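Local coordinates for protein 'Carboxyl esterase 2 (Tuber melanosporum Mel28, PDB 5MIF) that probably hydrolyses carboxylic esters, as a fungal, archaeal-like carboxylesterase of the alpha/beta hydrolase fold, at residues A[168-173]-A[177-182]; A[130-135]-A[141-146]. All coordinates share one frame; numbering follows the deposited sequence.

Contact 1 of 2, residues A[168-173]-A[177-182]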
loop_
_atom_site.group_PDB
_atom_site.type_symbol
_atom_site.label_atom_id
_atom_site.label_comp_id
_atom_site.label_asym_id
_atom_site.label_seq_id
_atom_site.Cartn_x
_atom_site.Cartn_y
_atom_site.Cartn_z
ATOM N N GLN A 168 8.752 -9.726 -27.011
ATOM C CA GLN A 168 9.976 -9.819 -27.817
ATOM C C GLN A 168 9.911 -8.858 -29.006
ATOM O O GLN A 168 10.921 -8.260 -29.393
ATOM C CB GLN A 168 10.211 -11.250 -28.315
ATOM C CG GLN A 168 10.314 -12.313 -27.217
ATOM C CD GLN A 168 11.123 -11.869 -26.001
ATOM O OE1 GLN A 168 12.323 -11.605 -26.102
ATOM N NE2 GLN A 168 10.464 -11.778 -24.851
ATOM N N TRP A 169 8.725 -8.732 -29.591
ATOM C CA TRP A 169 8.493 -7.780 -30.665
ATOM C C TRP A 169 8.687 -6.341 -30.193
ATOM O O TRP A 169 9.309 -5.538 -30.882
ATOM C CB TRP A 169 7.083 -7.945 -31.242
ATOM C CG TRP A 169 6.845 -7.095 -32.459
ATOM C CD1 TRP A 169 6.986 -7.479 -33.761
ATOM C CD2 TRP A 169 6.433 -5.719 -32.488
ATOM N NE1 TRP A 169 6.692 -6.430 -34.596
ATOM C CE2 TRP A 169 6.350 -5.339 -33.843
ATOM C CE3 TRP A 169 6.129 -4.770 -31.500
ATOM C CZ2 TRP A 169 5.969 -4.056 -34.240
ATOM C CZ3 TRP A 169 5.754 -3.491 -31.896
ATOM C CH2 TRP A 169 5.677 -3.148 -33.255
ATOM N N LEU A 170 8.131 -6.019 -29.030
ATOM C CA LEU A 170 8.252 -4.685 -28.451
ATOM C C LEU A 170 9.723 -4.362 -28.213
ATOM O O LEU A 170 10.165 -3.246 -28.465
ATOM C CB LEU A 170 7.458 -4.583 -27.147
ATOM C CG LEU A 170 7.460 -3.240 -26.396
ATOM C CD1 LEU A 170 6.869 -2.133 -27.244
ATOM C CD2 LEU A 170 6.725 -3.337 -25.064
ATOM N N LEU A 171 10.478 -5.350 -27.735
ATOM C CA LEU A 171 11.900 -5.169 -27.488
ATOM C C LEU A 171 12.665 -4.757 -28.743
ATOM O O LEU A 171 13.559 -3.922 -28.683
ATOM C CB LEU A 171 12.500 -6.439 -26.890
ATOM C CG LEU A 171 12.148 -6.608 -25.408
ATOM C CD1 LEU A 171 12.575 -7.968 -24.881
ATOM C CD2 LEU A 171 12.774 -5.496 -24.584
ATOM N N GLU A 172 12.303 -5.339 -29.876
ATOM C CA GLU A 172 12.988 -5.083 -31.132
ATOM C C GLU A 172 12.505 -3.826 -31.854
ATOM O O GLU A 172 13.277 -3.167 -32.546
ATOM C CB GLU A 172 12.842 -6.286 -32.063
ATOM C CG GLU A 172 13.505 -6.084 -33.416
ATOM C CD GLU A 172 13.373 -7.289 -34.310
ATOM O OE1 GLU A 172 13.705 -7.177 -35.512
ATOM O OE2 GLU A 172 12.931 -8.348 -33.814
ATOM N N HIS A 173 11.220 -3.518 -31.732
ATOM C CA HIS A 173 10.627 -2.482 -32.571
ATOM C C HIS A 173 10.107 -1.263 -31.812
ATOM O O HIS A 173 9.641 -0.304 -32.422
ATOM C CB HIS A 173 9.489 -3.093 -33.397
ATOM C CG HIS A 173 9.941 -4.179 -34.323
ATOM N ND1 HIS A 173 10.700 -3.930 -35.449
ATOM C CD2 HIS A 173 9.747 -5.521 -34.289
ATOM C CE1 HIS A 173 10.954 -5.071 -36.067
ATOM N NE2 HIS A 173 10.390 -6.052 -35.384
ATOM N N LEU A 177 8.415 3.169 -32.325
ATOM C CA LEU A 177 7.098 3.635 -31.907
ATOM C C LEU A 177 7.196 4.711 -30.836
ATOM O O LEU A 177 6.180 5.182 -30.324
ATOM C CB LEU A 177 6.259 2.466 -31.395
ATOM C CG LEU A 177 5.935 1.386 -32.424
ATOM C CD1 LEU A 177 5.222 0.231 -31.751
ATOM C CD2 LEU A 177 5.105 1.966 -33.564
ATOM N N GLY A 178 8.421 5.081 -30.480
ATOM C CA GLY A 178 8.620 6.167 -29.539
ATOM C C GLY A 178 8.644 5.715 -28.090
ATOM O O GLY A 178 8.411 6.517 -27.193
ATOM N N VAL A 179 8.897 4.430 -27.855
ATOM C CA VAL A 179 9.033 3.948 -26.487
ATOM C C VAL A 179 10.414 3.358 -26.303
ATOM O O VAL A 179 11.089 2.988 -27.266
ATOM C CB VAL A 179 7.964 2.892 -26.103
ATOM C CG1 VAL A 179 6.568 3.458 -26.286
ATOM C CG2 VAL A 179 8.153 1.615 -26.911
ATOM N N ASP A 180 10.825 3.269 -25.048
ATOM C CA ASP A 180 12.151 2.783 -24.712
ATOM C C ASP A 180 12.077 1.371 -24.150
ATOM O O ASP A 180 11.740 1.183 -22.984
ATOM C CB ASP A 180 12.808 3.743 -23.709
ATOM C CG ASP A 180 14.198 3.306 -23.290
ATOM O OD1 ASP A 180 14.746 2.345 -23.875
ATOM O OD2 ASP A 180 14.723 3.916 -22.338
ATOM N N PRO A 181 12.398 0.369 -24.979
ATOM C CA PRO A 181 12.308 -1.025 -24.531
ATOM C C PRO A 181 13.259 -1.358 -23.386
ATOM O O PRO A 181 13.058 -2.365 -22.714
ATOM C CB PRO A 181 12.680 -1.823 -25.790
ATOM C CG PRO A 181 12.423 -0.878 -26.935
ATOM C CD PRO A 181 12.788 0.470 -26.395
ATOM N N THR A 182 14.261 -0.517 -23.150
ATOM C CA THR A 182 15.169 -0.727 -22.029
ATOM C C THR A 182 14.611 -0.133 -20.744
ATOM O O THR A 182 15.181 -0.317 -19.675
ATOM C CB THR A 182 16.562 -0.111 -22.290
ATOM O OG1 THR A 182 16.502 1.308 -22.092
ATOM C CG2 THR A 182 17.021 -0.402 -23.700
#
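Pro-181 presses its ring against the last turns of helix 158-173, and here the packing is tight. Its CG lies 3.6 Å from Leu-170 O, its CB 3.8 Å from Leu-171 CA, so one edge of the pyrrolidine rests on helix backbone. Leu-171 runs alongside the proline, head to tail with it, CD2 3.9 Å from Pro-181 CB. Deeper in, Leu-170 has CG anti to its own N (chi1 -180°), which carries CD1 crosswise to Val-179 CG2 at 4.0 Å; both residues are buried, with Met-184 and Ala-142 of the central sheet touching Leu-170 and Val-179 respectively. Equally close, Leu-177 brings CD1 to the edge of the Trp-169 indole, in its plane, 3.7 Å from CH2, while His-173 CD2 covers one face of that ring near the rim. The loose side is toward solvent, where Glu-172 and Thr-182 point away from the contact. The backbone N of Thr-182 hydrogen-bonds to Asp-180 OD1, an Asx turn, and Thr-182 OG1 bonds to the same oxygen from the same face of the carboxylate. Segment 177-182 connects helix 158-173 to strand 184-189, completing the beta-alpha-beta crossover from the parallel strand 142-147 in the alpha/beta hydrolase fold.

Contact 2 of 2, residues A[130-135]-A[141-146]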
loop_
_atom_site.group_PDB
_atom_site.type_symbol
_atom_site.label_atom_id
_atom_site.label_comp_id
_atom_site.label_asym_id
_atom_site.label_seq_id
_atom_site.Cartn_x
_atom_site.Cartn_y
_atom_site.Cartn_z
ATOM N N GLY A 130 -10.524 1.742 -17.841
ATOM C CA GLY A 130 -10.400 2.488 -16.598
ATOM C C GLY A 130 -9.031 2.322 -15.945
ATOM O O GLY A 130 -8.415 3.288 -15.498
ATOM N N LEU A 131 -8.568 1.085 -15.859
ATOM C CA LEU A 131 -7.265 0.805 -15.281
ATOM C C LEU A 131 -6.140 1.352 -16.167
ATOM O O LEU A 131 -5.180 1.927 -15.662
ATOM C CB LEU A 131 -7.088 -0.702 -15.049
ATOM C CG LEU A 131 -5.717 -1.086 -14.476
ATOM C CD1 LEU A 131 -5.370 -0.233 -13.230
ATOM C CD2 LEU A 131 -5.661 -2.569 -14.161
ATOM N N ILE A 132 -6.255 1.179 -17.480
ATOM C CA ILE A 132 -5.247 1.690 -18.393
ATOM C C ILE A 132 -5.097 3.210 -18.264
ATOM O O ILE A 132 -3.981 3.742 -18.244
ATOM C CB ILE A 132 -5.570 1.328 -19.844
ATOM C CG1 ILE A 132 -5.482 -0.181 -20.048
ATOM C CG2 ILE A 132 -4.599 1.997 -20.792
ATOM C CD1 ILE A 132 -6.071 -0.620 -21.366
ATOM N N THR A 133 -6.228 3.901 -18.174
ATOM C CA THR A 133 -6.237 5.355 -18.014
ATOM C C THR A 133 -5.541 5.792 -16.721
ATOM O O THR A 133 -4.702 6.690 -16.731
ATOM C CB THR A 133 -7.673 5.902 -17.997
ATOM O OG1 THR A 133 -8.357 5.489 -19.185
ATOM C CG2 THR A 133 -7.660 7.423 -17.888
ATOM N N ASN A 134 -5.898 5.135 -15.622
ATOM C CA ASN A 134 -5.271 5.366 -14.330
ATOM C C ASN A 134 -3.751 5.161 -14.399
ATOM O O ASN A 134 -2.990 5.989 -13.907
ATOM C CB ASN A 134 -5.893 4.447 -13.267
ATOM C CG ASN A 134 -7.218 4.969 -12.749
ATOM O OD1 ASN A 134 -7.460 6.177 -12.773
ATOM N ND2 ASN A 134 -8.092 4.068 -12.291
ATOM N N LEU A 135 -3.320 4.053 -14.995
ATOM C CA LEU A 135 -1.904 3.746 -15.161
ATOM C C LEU A 135 -1.212 4.835 -15.957
ATOM O O LEU A 135 -0.117 5.283 -15.612
ATOM C CB LEU A 135 -1.724 2.402 -15.866
ATOM C CG LEU A 135 -1.923 1.162 -14.997
ATOM C CD1 LEU A 135 -1.638 -0.076 -15.833
ATOM C CD2 LEU A 135 -1.020 1.217 -13.757
ATOM N N ALA A 141 3.876 6.766 -18.280
ATOM C CA ALA A 141 4.464 5.847 -19.241
ATOM C C ALA A 141 3.455 5.434 -20.310
ATOM O O ALA A 141 2.238 5.573 -20.130
ATOM C CB ALA A 141 5.006 4.606 -18.536
ATOM N N ALA A 142 3.980 4.904 -21.409
ATOM C CA ALA A 142 3.151 4.229 -22.400
ATOM C C ALA A 142 2.693 2.880 -21.847
ATOM O O ALA A 142 3.369 2.289 -20.990
ATOM C CB ALA A 142 3.915 4.037 -23.699
ATOM N N VAL A 143 1.556 2.391 -22.352
ATOM C CA VAL A 143 1.048 1.069 -21.980
ATOM C C VAL A 143 0.934 0.202 -23.242
ATOM O O VAL A 143 0.282 0.583 -24.222
ATOM C CB VAL A 143 -0.323 1.147 -21.285
ATOM C CG1 VAL A 143 -0.927 -0.257 -21.133
ATOM C CG2 VAL A 143 -0.199 1.829 -19.924
ATOM N N PHE A 144 1.610 -0.943 -23.206
ATOM C CA PHE A 144 1.598 -1.931 -24.275
ATOM C C PHE A 144 0.643 -3.019 -23.821
ATOM O O PHE A 144 1.009 -3.911 -23.048
ATOM C CB PHE A 144 3.024 -2.454 -24.514
ATOM C CG PHE A 144 3.158 -3.458 -25.631
ATOM C CD1 PHE A 144 3.095 -3.062 -26.960
ATOM C CD2 PHE A 144 3.431 -4.784 -25.348
ATOM C CE1 PHE A 144 3.252 -3.985 -27.984
ATOM C CE2 PHE A 144 3.591 -5.709 -26.365
ATOM C CZ PHE A 144 3.496 -5.312 -27.686
ATOM N N PHE A 145 -0.603 -2.906 -24.262
ATOM C CA PHE A 145 -1.674 -3.772 -23.780
ATOM C C PHE A 145 -1.847 -4.961 -24.735
ATOM O O PHE A 145 -2.257 -4.791 -25.893
ATOM C CB PHE A 145 -2.967 -2.963 -23.659
ATOM C CG PHE A 145 -4.111 -3.711 -23.043
ATOM C CD1 PHE A 145 -4.967 -4.474 -23.834
ATOM C CD2 PHE A 145 -4.356 -3.625 -21.693
ATOM C CE1 PHE A 145 -6.042 -5.158 -23.274
ATOM C CE2 PHE A 145 -5.431 -4.309 -21.115
ATOM C CZ PHE A 145 -6.280 -5.072 -21.910
ATOM N N VAL A 146 -1.511 -6.158 -24.257
ATOM C CA VAL A 146 -1.552 -7.344 -25.102
ATOM C C VAL A 146 -2.941 -7.977 -25.085
ATOM O O VAL A 146 -3.417 -8.427 -24.050
ATOM C CB VAL A 146 -0.517 -8.374 -24.668
ATOM C CG1 VAL A 146 -0.589 -9.585 -25.592
ATOM C CG2 VAL A 146 0.881 -7.753 -24.703
#
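A buried, wholly apolar helix-on-sheet contact joins helix 129-139 to strand 142-147, the strand that follows it in the chain. The short segments run nearly antiparallel, with 150° between their directions and 9.1 Å between their axes at closest approach. Ile-132 does most of the work from the helix side. With CG1 beside its N and the chain then extended (chi2 168°), it sends CD1 out to the Phe-145 ring, 3.5 Å from Phe-145 CD2 and 3.8 Å from Phe-145 CE2. The other branch is looser, Ile-132 CG2 lying 4.3 Å from Val-143 CG1. One turn on, Leu-135 offers its CB to Val-143 CG2 at 4.4 Å, also a loose contact; CG1 of the valine thus faces Ile-132 and CG2 faces Leu-135, one methyl for each of two successive turns. Helix and strand belong to the beta-alpha-beta unit 109-115, 129-139, 142-147 of the alpha/beta hydrolase fold, and the alternation of the strand turns Val-143 and Phe-145 to this helix while Phe-144 packs on helix 158-173. Around the Phe-145 ring stand Pro-125 and Tyr-128 from the loop before the helix, the ring of His-116 meets it, and Tyr-95 of strand 90-97 touches both Ile-132 and Phe-145. An alanine here would lack the ring, and Ile-132 CD1 would probably be left without its partner, with a gap between helix and strand.

How the contacts relate
Contact 2 comes first along the chain, and both its segments are complete before helix 158-173 begins; the two centres lie about 16 Å apart. Strand 142-147 connects them: one of its faces meets helix 129-139 in contact 2, and from the other Phe-144 and Ala-142 meet contact 1. Phe-144 CD2 comes within 3.6 Å of Leu-170 CD2, and Ala-142 CB within 3.8 Å of Val-179 CG1. Helix 158-173, next after that strand, thus packs on the sheet face away from helix 129-139, giving the layered helix-sheet-helix build of the fold. Contact 2 is fully buried and contact 1 partly buried: the centre of contact 1 is about 20 Å from the centre of the chain, that of contact 2 about 12 Å.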